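Local coordinates for protein nitrite transporter NirC (Salmonella enterica subsp. enterica serovar Typhimurium, PDB 4FC4) that forms a pentameric channel of the formate/nitrite transporter family that carries nitrite into and out of the cell across the cytoplasmic membrane, at residues B[38-43]-B[117-122]; B[42-47]-B[65-70]; B[143-148]-B[202-207]; B[168-173]-B[180-185]. All coordinates share one frame; numbering follows the deposited sequence.

Contact 1: B[38-43]-B[117-122]; sequences VGLGII and VFVALL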
loop_
_atom_site.group_PDB
_atom_site.type_symbol
_atom_site.label_atom_id
_atom_site.label_comp_id
_atom_site.label_asym_id
_atom_site.label_seq_id
_atom_site.Cartn_x
_atom_site.Cartn_y
_atom_site.Cartn_z
ATOM N N VAL B 38 19.801 11.137 1.057
ATOM C CA VAL B 38 19.587 10.572 2.371
ATOM C C VAL B 38 19.144 11.689 3.332
ATOM O O VAL B 38 18.188 11.496 4.111
ATOM C CB VAL B 38 20.783 9.754 2.890
ATOM C CG1 VAL B 38 20.495 9.190 4.296
ATOM C CG2 VAL B 38 21.057 8.574 1.966
ATOM N N GLY B 39 19.807 12.851 3.236
ATOM C CA GLY B 39 19.441 14.051 3.972
ATOM C C GLY B 39 17.965 14.477 3.840
ATOM O O GLY B 39 17.343 14.835 4.847
ATOM N N LEU B 40 17.431 14.511 2.611
ATOM C CA LEU B 40 16.088 14.954 2.396
ATOM C C LEU B 40 15.174 13.972 3.152
ATOM O O LEU B 40 14.144 14.377 3.707
ATOM C CB LEU B 40 15.755 15.013 0.877
ATOM C CG LEU B 40 16.421 16.139 0.002
ATOM C CD1 LEU B 40 16.310 15.814 -1.466
ATOM C CD2 LEU B 40 15.763 17.517 0.254
ATOM N N GLY B 41 15.559 12.695 3.214
ATOM C CA GLY B 41 14.914 11.748 4.120
ATOM C C GLY B 41 14.981 12.094 5.616
ATOM O O GLY B 41 13.981 11.981 6.348
ATOM N N ILE B 42 16.158 12.507 6.090
ATOM C CA ILE B 42 16.330 12.810 7.489
ATOM C C ILE B 42 15.501 14.064 7.865
ATOM O O ILE B 42 14.914 14.133 8.948
ATOM C CB ILE B 42 17.807 13.138 7.832
ATOM C CG1 ILE B 42 18.639 11.866 7.998
ATOM C CG2 ILE B 42 17.822 13.954 9.142
ATOM C CD1 ILE B 42 18.323 11.013 9.252
ATOM N N ILE B 43 15.472 15.072 6.993
ATOM C CA ILE B 43 14.708 16.266 7.289
ATOM C C ILE B 43 13.244 15.832 7.436
ATOM O O ILE B 43 12.576 16.247 8.401
ATOM C CB ILE B 43 14.870 17.376 6.221
ATOM C CG1 ILE B 43 16.338 17.867 6.177
ATOM C CG2 ILE B 43 13.913 18.528 6.559
ATOM C CD1 ILE B 43 16.738 18.675 4.966
ATOM N N VAL B 117 26.268 17.884 4.203
ATOM C CA VAL B 117 26.444 19.222 4.759
ATOM C C VAL B 117 25.670 20.176 3.873
ATOM O O VAL B 117 25.037 21.145 4.332
ATOM C CB VAL B 117 27.929 19.629 4.774
ATOM C CG1 VAL B 117 28.095 21.127 5.016
ATOM C CG2 VAL B 117 28.698 18.813 5.804
ATOM N N PHE B 118 25.687 19.881 2.574
ATOM C CA PHE B 118 25.078 20.790 1.614
ATOM C C PHE B 118 23.555 20.833 1.713
ATOM O O PHE B 118 22.979 21.939 1.710
ATOM C CB PHE B 118 25.529 20.483 0.201
ATOM C CG PHE B 118 24.772 21.242 -0.888
ATOM C CD1 PHE B 118 25.078 22.589 -1.175
ATOM C CD2 PHE B 118 23.807 20.588 -1.660
ATOM C CE1 PHE B 118 24.416 23.249 -2.203
ATOM C CE2 PHE B 118 23.160 21.251 -2.696
ATOM C CZ PHE B 118 23.457 22.583 -2.958
ATOM N N VAL B 119 22.895 19.672 1.801
ATOM C CA VAL B 119 21.413 19.693 1.929
ATOM C C VAL B 119 21.047 20.354 3.299
ATOM O O VAL B 119 20.002 21.031 3.433
ATOM C CB VAL B 119 20.796 18.282 1.759
ATOM C CG1 VAL B 119 21.175 17.413 2.966
ATOM C CG2 VAL B 119 19.255 18.341 1.578
ATOM N N ALA B 120 21.925 20.214 4.303
ATOM C CA ALA B 120 21.642 20.838 5.609
ATOM C C ALA B 120 21.718 22.374 5.523
ATOM O O ALA B 120 20.851 23.114 6.073
ATOM C CB ALA B 120 22.554 20.275 6.717
ATOM N N LEU B 121 22.721 22.858 4.797
ATOM C CA LEU B 121 22.861 24.303 4.556
ATOM C C LEU B 121 21.603 24.921 3.907
ATOM O O LEU B 121 21.143 25.996 4.331
ATOM C CB LEU B 121 24.061 24.571 3.672
ATOM C CG LEU B 121 25.444 24.755 4.270
ATOM C CD1 LEU B 121 26.367 25.251 3.136
ATOM C CD2 LEU B 121 25.425 25.772 5.429
ATOM N N LEU B 122 21.109 24.284 2.847
ATOM C CA LEU B 122 19.999 24.789 2.132
ATOM C C LEU B 122 18.790 24.851 3.068
ATOM O O LEU B 122 18.041 25.821 3.038
ATOM C CB LEU B 122 19.664 23.898 0.917
ATOM C CG LEU B 122 20.659 23.707 -0.253
ATOM C CD1 LEU B 122 20.073 22.659 -1.222
ATOM C CD2 LEU B 122 21.003 24.994 -1.012
#
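Val119 of helix 98-125 projects from its backbone into the surface made by Gly39, Leu40 and Ile43 on helix 24-51, and its two methyls divide the work. With chi1 at 69°, CG1 stands between the backbone N and the carbonyl carbon, while CG2 lies anti to the N. The first branch meets bare main chain: Val119 CG1 is 3.9 Å from Gly39 CA. The second turns toward larger neighbours, with Val119 CG2 3.8 Å from Leu40 CD2 and 3.9 Å from Leu40 CG. The bond leaving Leu40's backbone runs past helix 98-125 rather than at it, yet its isobutyl end swings in and crosses the valine obliquely. Ile43, one turn on from Gly39, points toward helix 98-125 and, extended at chi2, brings its CD1 to 4.2 Å from Val119 CG2.

Glycine suits position 39 because it has no side chain to fend off the valine, and the Gly39 and Val119 CA atoms approach to 6.3 Å. Branched valine presents one methyl to Gly39 and the other to Leu40 and Ile43. Beyond this pair of helices, Thr203 of helix 198-209 touches Val119, while Leu40 and Ile43 also pack on Leu163 and Tyr195, respectively, of a second subunit. The two segments cross at -45°, with axes 9.3 Å apart: a close crossing of two transmembrane helices with a glycine at the nearest point, in the all-helical FNT channel fold and close to a subunit interface.

Contact 2: B[42-47]-B[65-70]; sequences IILIFT and FGIALT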
loop_
_atom_site.group_PDB
_atom_site.type_symbol
_atom_site.label_atom_id
_atom_site.label_comp_id
_atom_site.label_asym_id
_atom_site.label_seq_id
_atom_site.Cartn_x
_atom_site.Cartn_y
_atom_site.Cartn_z
ATOM N N ILE B 42 16.158 12.507 6.090
ATOM C CA ILE B 42 16.330 12.810 7.489
ATOM C C ILE B 42 15.501 14.064 7.865
ATOM O O ILE B 42 14.914 14.133 8.948
ATOM C CB ILE B 42 17.807 13.138 7.832
ATOM C CG1 ILE B 42 18.639 11.866 7.998
ATOM C CG2 ILE B 42 17.822 13.954 9.142
ATOM C CD1 ILE B 42 18.323 11.013 9.252
ATOM N N ILE B 43 15.472 15.072 6.993
ATOM C CA ILE B 43 14.708 16.266 7.289
ATOM C C ILE B 43 13.244 15.832 7.436
ATOM O O ILE B 43 12.576 16.247 8.401
ATOM C CB ILE B 43 14.870 17.376 6.221
ATOM C CG1 ILE B 43 16.338 17.867 6.177
ATOM C CG2 ILE B 43 13.913 18.528 6.559
ATOM C CD1 ILE B 43 16.738 18.675 4.966
ATOM N N LEU B 44 12.780 14.936 6.547
ATOM C CA LEU B 44 11.368 14.535 6.545
ATOM C C LEU B 44 11.019 13.926 7.906
ATOM O O LEU B 44 10.052 14.320 8.569
ATOM C CB LEU B 44 11.053 13.542 5.417
ATOM C CG LEU B 44 9.686 12.820 5.548
ATOM C CD1 LEU B 44 8.522 13.809 5.739
ATOM C CD2 LEU B 44 9.440 11.982 4.289
ATOM N N ILE B 45 11.837 12.990 8.359
ATOM C CA ILE B 45 11.377 12.181 9.498
ATOM C C ILE B 45 11.608 12.939 10.797
ATOM O O ILE B 45 10.860 12.792 11.719
ATOM C CB ILE B 45 12.027 10.788 9.543
ATOM C CG1 ILE B 45 13.554 10.923 9.738
ATOM C CG2 ILE B 45 11.672 9.977 8.292
ATOM C CD1 ILE B 45 14.200 9.628 10.222
ATOM N N PHE B 46 12.623 13.787 10.857
ATOM C CA PHE B 46 12.741 14.680 12.019
ATOM C C PHE B 46 11.666 15.764 12.092
ATOM O O PHE B 46 11.239 16.100 13.162
ATOM C CB PHE B 46 14.151 15.214 12.140
ATOM C CG PHE B 46 15.055 14.222 12.746
ATOM C CD1 PHE B 46 15.501 13.119 11.979
ATOM C CD2 PHE B 46 15.387 14.293 14.122
ATOM C CE1 PHE B 46 16.308 12.127 12.549
ATOM C CE2 PHE B 46 16.208 13.325 14.687
ATOM C CZ PHE B 46 16.678 12.249 13.891
ATOM N N THR B 47 11.198 16.276 10.958
ATOM C CA THR B 47 10.066 17.170 10.961
ATOM C C THR B 47 8.855 16.455 11.534
ATOM O O THR B 47 8.120 17.013 12.347
ATOM C CB THR B 47 9.801 17.662 9.516
ATOM O OG1 THR B 47 11.055 18.216 9.036
ATOM C CG2 THR B 47 8.710 18.760 9.455
ATOM N N PHE B 65 10.909 6.981 6.529
ATOM C CA PHE B 65 12.297 7.187 6.136
ATOM C C PHE B 65 12.618 6.529 4.796
ATOM O O PHE B 65 13.638 6.856 4.163
ATOM C CB PHE B 65 13.243 6.704 7.218
ATOM C CG PHE B 65 14.689 7.093 6.968
ATOM C CD1 PHE B 65 15.048 8.426 6.829
ATOM C CD2 PHE B 65 15.716 6.092 6.853
ATOM C CE1 PHE B 65 16.402 8.791 6.616
ATOM C CE2 PHE B 65 17.042 6.454 6.635
ATOM C CZ PHE B 65 17.392 7.812 6.527
ATOM N N GLY B 66 11.717 5.633 4.331
ATOM C CA GLY B 66 11.898 4.921 3.042
ATOM C C GLY B 66 12.405 5.741 1.831
ATOM O O GLY B 66 13.164 5.244 0.990
ATOM N N ILE B 67 11.941 6.979 1.707
ATOM C CA ILE B 67 12.339 7.831 0.594
ATOM C C ILE B 67 13.871 7.893 0.481
ATOM O O ILE B 67 14.415 7.958 -0.631
ATOM C CB ILE B 67 11.679 9.230 0.703
ATOM C CG1 ILE B 67 12.183 10.160 -0.410
ATOM C CG2 ILE B 67 11.940 9.790 2.083
ATOM C CD1 ILE B 67 11.320 11.351 -0.668
ATOM N N ALA B 68 14.570 7.819 1.610
ATOM C CA ALA B 68 16.028 8.082 1.605
ATOM C C ALA B 68 16.754 7.120 0.664
ATOM O O ALA B 68 17.477 7.541 -0.218
ATOM C CB ALA B 68 16.649 7.998 3.031
ATOM N N LEU B 69 16.554 5.818 0.851
ATOM C CA LEU B 69 17.246 4.839 0.019
ATOM C C LEU B 69 16.556 4.646 -1.310
ATOM O O LEU B 69 17.218 4.270 -2.296
ATOM C CB LEU B 69 17.431 3.536 0.752
ATOM C CG LEU B 69 18.419 2.580 0.104
ATOM C CD1 LEU B 69 19.879 3.086 0.104
ATOM C CD2 LEU B 69 18.253 1.254 0.854
ATOM N N THR B 70 15.253 4.922 -1.346
ATOM C CA THR B 70 14.532 4.938 -2.605
ATOM C C THR B 70 15.142 5.926 -3.602
ATOM O O THR B 70 15.391 5.539 -4.747
ATOM C CB THR B 70 13.061 5.270 -2.416
ATOM O OG1 THR B 70 12.476 4.334 -1.487
ATOM C CG2 THR B 70 12.362 5.252 -3.748
#
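Ile45 and Phe65 mark the nearest backbone approach, their CA atoms 6.1 Å apart, where the regular helix 24-51 passes the join between helices 57-63 and 67-75. On one side the chain continues its helical repeat without interruption. On the other, a short-span bond from Ala68 N to Phe65 O (2.9 Å) leads into helix 67-75.

The side chain of Phe65 supplies the largest share of this contact. Its ring reaches past Ile45 to Ile42, and the ring edge, near its own plane, faces Ile42 N in van der Waals contact. Ile42 lies side by side with the ring, bringing CD1 to 3.9 Å from Phe65 CE1. Ile45 works through two branches. A chi1 of 63° leaves CG2 anti to the carbonyl carbon, directed at the main chain, where it is 3.6 Å from Phe65 N; its CD1 extends obliquely to 3.7 Å from Phe65 CD1. One face of the ring is occupied by Ala68 CB, 3.5 Å above the plane and toward the rim. Nearby, Leu44 CD2 meets Ile67 CG2 at 4.0 Å.

Flat phenylalanine and branched isoleucine suit this buried, apolar site, which Leu187 and Ile191 extend around Phe65. The hydroxyls of the two buried threonines bond back to main-chain oxygens four residues earlier: Thr47 OG1 donates to Ile43 O, and Thr70 OG1 to Gly66 O, each from above the carbonyl plane. Trp185 of a second subunit packs on Ile67. Such packing of an unbroken membrane helix against an interrupted one is a feature of the aquaporin-like FNT fold.

Contact 3: B[143-148]-B[202-207]; sequences LAKTTA and MTLFAL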
loop_
_atom_site.group_PDB
_atom_site.type_symbol
_atom_site.label_atom_id
_atom_site.label_comp_id
_atom_site.label_asym_id
_atom_site.label_seq_id
_atom_site.Cartn_x
_atom_site.Cartn_y
_atom_site.Cartn_z
ATOM N N LEU B 143 22.873 15.026 19.988
ATOM C CA LEU B 143 23.721 15.026 21.196
ATOM C C LEU B 143 23.793 13.600 21.778
ATOM O O LEU B 143 24.875 13.105 22.027
ATOM C CB LEU B 143 23.251 16.075 22.225
ATOM C CG LEU B 143 23.856 16.018 23.642
ATOM C CD1 LEU B 143 25.321 16.436 23.661
ATOM C CD2 LEU B 143 23.046 16.848 24.663
ATOM N N ALA B 144 22.647 12.920 21.898
ATOM C CA ALA B 144 22.645 11.542 22.416
ATOM C C ALA B 144 23.521 10.636 21.524
ATOM O O ALA B 144 24.252 9.762 22.023
ATOM C CB ALA B 144 21.218 10.982 22.644
ATOM N N LYS B 145 23.505 10.888 20.215
ATOM C CA LYS B 145 24.301 10.055 19.301
ATOM C C LYS B 145 25.782 10.317 19.515
ATOM O O LYS B 145 26.582 9.397 19.341
ATOM C CB LYS B 145 23.940 10.268 17.849
ATOM C CG LYS B 145 22.647 9.595 17.393
ATOM C CD LYS B 145 22.180 10.245 16.099
ATOM C CE LYS B 145 20.982 9.559 15.474
ATOM N NZ LYS B 145 21.325 8.182 15.108
ATOM N N THR B 146 26.132 11.543 19.927
ATOM C CA THR B 146 27.544 11.908 19.997
ATOM C C THR B 146 28.244 11.483 21.269
ATOM O O THR B 146 29.468 11.337 21.282
ATOM C CB THR B 146 27.780 13.434 19.849
ATOM O OG1 THR B 146 27.205 14.130 20.978
ATOM C CG2 THR B 146 27.216 13.950 18.529
ATOM N N THR B 147 27.493 11.382 22.365
ATOM C CA THR B 147 28.096 11.004 23.669
ATOM C C THR B 147 27.967 9.501 23.972
ATOM O O THR B 147 28.478 9.065 24.980
ATOM C CB THR B 147 27.479 11.771 24.854
ATOM O OG1 THR B 147 26.101 11.404 24.946
ATOM C CG2 THR B 147 27.581 13.281 24.643
ATOM N N ALA B 148 27.258 8.753 23.121
ATOM C CA ALA B 148 27.107 7.295 23.214
ATOM C C ALA B 148 28.463 6.506 23.200
ATOM O O ALA B 148 29.396 6.898 22.517
ATOM C CB ALA B 148 26.139 6.807 22.106
ATOM N N MET B 202 25.443 12.140 9.230
ATOM C CA MET B 202 26.089 13.327 8.667
ATOM C C MET B 202 25.101 14.478 8.497
ATOM O O MET B 202 25.423 15.602 8.891
ATOM C CB MET B 202 26.746 13.044 7.306
ATOM C CG MET B 202 27.880 12.038 7.317
ATOM S SD MET B 202 28.384 11.523 5.649
ATOM C CE MET B 202 29.692 10.384 6.064
ATOM N N THR B 203 23.923 14.220 7.924
ATOM C CA THR B 203 22.937 15.284 7.766
ATOM C C THR B 203 22.423 15.721 9.158
ATOM O O THR B 203 22.289 16.904 9.466
ATOM C CB THR B 203 21.748 14.893 6.827
ATOM O OG1 THR B 203 22.194 14.802 5.462
ATOM C CG2 THR B 203 20.685 15.986 6.855
ATOM N N LEU B 204 22.131 14.760 10.026
ATOM C CA LEU B 204 21.583 15.119 11.324
ATOM C C LEU B 204 22.593 16.007 12.031
ATOM O O LEU B 204 22.225 17.055 12.607
ATOM C CB LEU B 204 21.300 13.886 12.157
ATOM C CG LEU B 204 20.716 14.288 13.498
ATOM C CD1 LEU B 204 19.331 14.934 13.359
ATOM C CD2 LEU B 204 20.723 13.027 14.332
ATOM N N PHE B 205 23.865 15.593 11.982
ATOM C CA PHE B 205 24.883 16.331 12.678
ATOM C C PHE B 205 25.029 17.734 12.157
ATOM O O PHE B 205 25.307 18.648 12.940
ATOM C CB PHE B 205 26.212 15.589 12.717
ATOM C CG PHE B 205 26.184 14.337 13.577
ATOM C CD1 PHE B 205 25.508 14.310 14.768
ATOM C CD2 PHE B 205 26.827 13.173 13.172
ATOM C CE1 PHE B 205 25.473 13.156 15.545
ATOM C CE2 PHE B 205 26.804 12.018 13.950
ATOM C CZ PHE B 205 26.121 12.010 15.138
ATOM N N ALA B 206 24.772 17.929 10.854
ATOM C CA ALA B 206 25.023 19.230 10.232
ATOM C C ALA B 206 23.841 20.158 10.604
ATOM O O ALA B 206 24.027 21.341 10.999
ATOM C CB ALA B 206 25.254 19.083 8.722
ATOM N N LEU B 207 22.644 19.597 10.544
ATOM C CA LEU B 207 21.429 20.277 10.968
ATOM C C LEU B 207 21.495 20.770 12.421
ATOM O O LEU B 207 21.179 21.920 12.711
ATOM C CB LEU B 207 20.254 19.306 10.842
ATOM C CG LEU B 207 19.747 18.990 9.440
ATOM C CD1 LEU B 207 18.651 17.955 9.578
ATOM C CD2 LEU B 207 19.271 20.257 8.704
#
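Lys145 and Thr146, near the end of the short helix 137-147, make an apolar contact with Leu204 and Phe205 of helix 198-209, joining the segment between two transmembrane helices to the channel body. The local axes are 11.0 Å apart and cross at -115°, so side chains, not main chains, meet.

Despite its charge, Lys145 contributes hydrocarbon. Its chain extends as far as CE, crossing Leu204 at about a right angle, and CD lies 3.6 Å from Leu204 CD2. A bend at chi4, -62°, then turns the ammonium group off this line; NZ forms a salt bridge with Glu196, in the break between helices 177-192 and 198-209. Lysine fits here because one residue can serve an oily surface and a carboxylate.

The ring of Phe205 enters beside the lysine's base. Lys145 CB sits at the ring edge, 3.9 Å from CZ of Phe205, whereas the Thr146 methyl approaches obliquely, CG2 at 3.5 Å from Phe205 CE1. Threonine splits its two branches between two tasks: as CG2 meets the ring, OG1 donates to Leu143 O at 2.8 Å, lying in the carbonyl plane on a lone pair. That oxygen also accepts from Thr146 N and Thr147 N, three bonds gripping one carbonyl near the helix end.

Ile222, Asn225 and Leu226 of helix 219-248 pack around Phe205 as well. In FNT channels the fifth membrane helix is interrupted, and this contact joins its second half, helix 198-209, to the connection between the third and fourth membrane helices.

Contact 4: B[168-173]-B[180-185]; sequences IWMAIR and FLAIWW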
loop_
_atom_site.group_PDB
_atom_site.type_symbol
_atom_site.label_atom_id
_atom_site.label_comp_id
_atom_site.label_asym_id
_atom_site.label_seq_id
_atom_site.Cartn_x
_atom_site.Cartn_y
_atom_site.Cartn_z
ATOM N N ILE B 168 19.447 -3.150 -0.357
ATOM C CA ILE B 168 20.101 -3.018 -1.660
ATOM C C ILE B 168 20.125 -4.333 -2.418
ATOM O O ILE B 168 19.793 -4.396 -3.615
ATOM C CB ILE B 168 21.515 -2.470 -1.490
ATOM C CG1 ILE B 168 21.417 -1.015 -0.961
ATOM C CG2 ILE B 168 22.225 -2.605 -2.795
ATOM C CD1 ILE B 168 22.722 -0.473 -0.454
ATOM N N TRP B 169 20.477 -5.381 -1.678
ATOM C CA TRP B 169 20.473 -6.766 -2.108
ATOM C C TRP B 169 19.126 -7.184 -2.640
ATOM O O TRP B 169 19.019 -7.657 -3.792
ATOM C CB TRP B 169 20.834 -7.621 -0.905
ATOM C CG TRP B 169 21.021 -9.100 -1.181
ATOM C CD1 TRP B 169 20.143 -10.132 -0.880
ATOM C CD2 TRP B 169 22.183 -9.748 -1.802
ATOM N NE1 TRP B 169 20.661 -11.343 -1.277
ATOM C CE2 TRP B 169 21.881 -11.181 -1.837
ATOM C CE3 TRP B 169 23.396 -9.294 -2.326
ATOM C CZ2 TRP B 169 22.765 -12.108 -2.383
ATOM C CZ3 TRP B 169 24.278 -10.224 -2.871
ATOM C CH2 TRP B 169 23.979 -11.603 -2.901
ATOM N N MET B 170 18.093 -7.058 -1.805
ATOM C CA MET B 170 16.740 -7.470 -2.215
ATOM C C MET B 170 16.234 -6.686 -3.424
ATOM O O MET B 170 15.539 -7.220 -4.268
ATOM C CB MET B 170 15.754 -7.372 -1.062
ATOM C CG MET B 170 15.986 -8.335 0.091
ATOM S SD MET B 170 14.680 -8.094 1.308
ATOM C CE MET B 170 13.434 -9.117 0.607
ATOM N N ALA B 171 16.567 -5.394 -3.471
ATOM C CA ALA B 171 16.250 -4.551 -4.637
ATOM C C ALA B 171 16.915 -5.085 -5.894
ATOM O O ALA B 171 16.264 -5.182 -6.934
ATOM C CB ALA B 171 16.644 -3.109 -4.387
ATOM N N ILE B 172 18.181 -5.511 -5.795
ATOM C CA ILE B 172 18.837 -6.088 -6.969
ATOM C C ILE B 172 18.142 -7.348 -7.472
ATOM O O ILE B 172 18.101 -7.585 -8.686
ATOM C CB ILE B 172 20.326 -6.332 -6.752
ATOM C CG1 ILE B 172 21.060 -5.003 -6.784
ATOM C CG2 ILE B 172 20.902 -7.222 -7.848
ATOM C CD1 ILE B 172 22.482 -5.107 -6.286
ATOM N N ARG B 173 17.570 -8.130 -6.543
ATOM C CA ARG B 173 16.948 -9.442 -6.825
ATOM C C ARG B 173 15.462 -9.407 -7.223
ATOM O O ARG B 173 14.854 -10.449 -7.495
ATOM C CB ARG B 173 17.135 -10.301 -5.595
ATOM C CG ARG B 173 18.617 -10.625 -5.399
ATOM C CD ARG B 173 18.883 -11.211 -4.031
ATOM N NE ARG B 173 18.116 -12.432 -3.779
ATOM C CZ ARG B 173 18.478 -13.641 -4.200
ATOM N NH1 ARG B 173 19.581 -13.764 -4.894
ATOM N NH2 ARG B 173 17.730 -14.720 -3.929
ATOM N N PHE B 180 10.788 -1.080 -4.008
ATOM C CA PHE B 180 10.405 0.021 -3.132
ATOM C C PHE B 180 9.972 -0.515 -1.768
ATOM O O PHE B 180 10.343 0.034 -0.741
ATOM C CB PHE B 180 9.267 0.809 -3.725
ATOM C CG PHE B 180 9.633 1.737 -4.884
ATOM C CD1 PHE B 180 9.916 1.231 -6.170
ATOM C CD2 PHE B 180 9.516 3.111 -4.727
ATOM C CE1 PHE B 180 10.184 2.066 -7.250
ATOM C CE2 PHE B 180 9.793 3.959 -5.788
ATOM C CZ PHE B 180 10.124 3.452 -7.061
ATOM N N LEU B 181 9.186 -1.592 -1.786
ATOM C CA LEU B 181 8.833 -2.347 -0.600
ATOM C C LEU B 181 10.011 -2.927 0.158
ATOM O O LEU B 181 10.037 -2.864 1.434
ATOM C CB LEU B 181 7.844 -3.438 -0.946
ATOM C CG LEU B 181 6.403 -2.957 -0.793
ATOM C CD1 LEU B 181 6.150 -1.568 -1.339
ATOM C CD2 LEU B 181 5.376 -3.956 -1.322
ATOM N N ALA B 182 10.985 -3.497 -0.567
ATOM C CA ALA B 182 12.181 -4.064 0.144
ATOM C C ALA B 182 12.864 -2.978 0.932
ATOM O O ALA B 182 13.218 -3.147 2.106
ATOM C CB ALA B 182 13.164 -4.697 -0.836
ATOM N N ILE B 183 13.070 -1.852 0.252
ATOM C CA ILE B 183 13.703 -0.657 0.813
ATOM C C ILE B 183 12.871 -0.099 2.011
ATOM O O ILE B 183 13.385 0.103 3.100
ATOM C CB ILE B 183 13.880 0.424 -0.291
ATOM C CG1 ILE B 183 14.855 -0.062 -1.404
ATOM C CG2 ILE B 183 14.332 1.729 0.367
ATOM C CD1 ILE B 183 14.875 0.840 -2.673
ATOM N N TRP B 184 11.573 0.055 1.830
ATOM C CA TRP B 184 10.704 0.537 2.886
ATOM C C TRP B 184 10.819 -0.312 4.169
ATOM O O TRP B 184 10.947 0.229 5.290
ATOM C CB TRP B 184 9.228 0.601 2.375
ATOM C CG TRP B 184 8.297 1.020 3.498
ATOM C CD1 TRP B 184 8.134 2.313 4.021
ATOM C CD2 TRP B 184 7.468 0.146 4.364
ATOM N NE1 TRP B 184 7.307 2.299 5.075
ATOM C CE2 TRP B 184 6.787 1.061 5.304
ATOM C CE3 TRP B 184 7.183 -1.230 4.415
ATOM C CZ2 TRP B 184 5.901 0.595 6.288
ATOM C CZ3 TRP B 184 6.243 -1.684 5.393
ATOM C CH2 TRP B 184 5.644 -0.798 6.321
ATOM N N TRP B 185 10.808 -1.642 4.025
ATOM C CA TRP B 185 10.818 -2.547 5.158
ATOM C C TRP B 185 12.072 -2.364 5.916
ATOM O O TRP B 185 12.050 -2.312 7.157
ATOM C CB TRP B 185 10.743 -4.006 4.750
ATOM C CG TRP B 185 9.378 -4.566 4.621
ATOM C CD1 TRP B 185 8.763 -5.072 3.465
ATOM C CD2 TRP B 185 8.391 -4.722 5.679
ATOM N NE1 TRP B 185 7.507 -5.530 3.719
ATOM C CE2 TRP B 185 7.206 -5.350 5.042
ATOM C CE3 TRP B 185 8.347 -4.394 7.043
ATOM C CZ2 TRP B 185 6.018 -5.602 5.768
ATOM C CZ3 TRP B 185 7.173 -4.680 7.771
ATOM C CH2 TRP B 185 6.026 -5.272 7.147
#
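Met170 and Ala182 meet CB to CB at 3.7 Å, each leaving its backbone toward the opposite helix. They join the end of helix 150-172 to the start of helix 177-192, a hairpin whose two arms run in roughly opposite directions. Alanine's single methyl lets the main chains come close, the CA atoms of Met170 and Ala182 being 6.2 Å apart. The same methyl lies 4.4 Å from Ala171 N, so the small residue sits against backbone as well as side chain. Ala171 directs its own CB past the facing helix rather than at it, yet it too is partly buried against 180-185.

Only the base of Met170 is used in this meeting. Its CG is anti to the carbonyl carbon (chi1 -67°), the chain stays extended through chi2, and a bend at chi3 (84°) turns the terminal methyl aside. Met170 also packs on Ile74 of a third subunit.

Trp169 NE1 and Arg173 NE donate to Ala75 O and Ile74 O, respectively, of that third subunit, whereas Arg173 NH1 turns to Thr5 of its own chain. Between 168-173 and 180-185 the packing is carbon to carbon and carbon to backbone; a polar tie lies just beyond, where Lys179 NZ bonds to Ala171 O. The chemistry thus implies a hairpin kept close by the small size of Ala182 and Ala171, with Met170 offering only its CB.

In the fold
Contacts 1, 2 and 3 form one cluster in the chain: contact 1 lies 10 Å from contact 2 and 13 Å from contact 3, centre to centre, and all three touch. Helix 24-51 supplies a segment to contacts 1 and 2, which share Ile42 and Ile43, and it also packs on helix 198-209 of contact 3 through Phe46 and Leu204. Contact 4 is nested in sequence within the loop that contact 3 closes, yet their centres are 27 Å apart, on opposite sides of the chain's centre. It reaches the cluster through contact 2, where Thr70 and Leu69 touch Phe180 and Ile183. Contacts 1, 2 and 4 also border neighbouring subunits, linking the monomer's helix bundle to the pentamer.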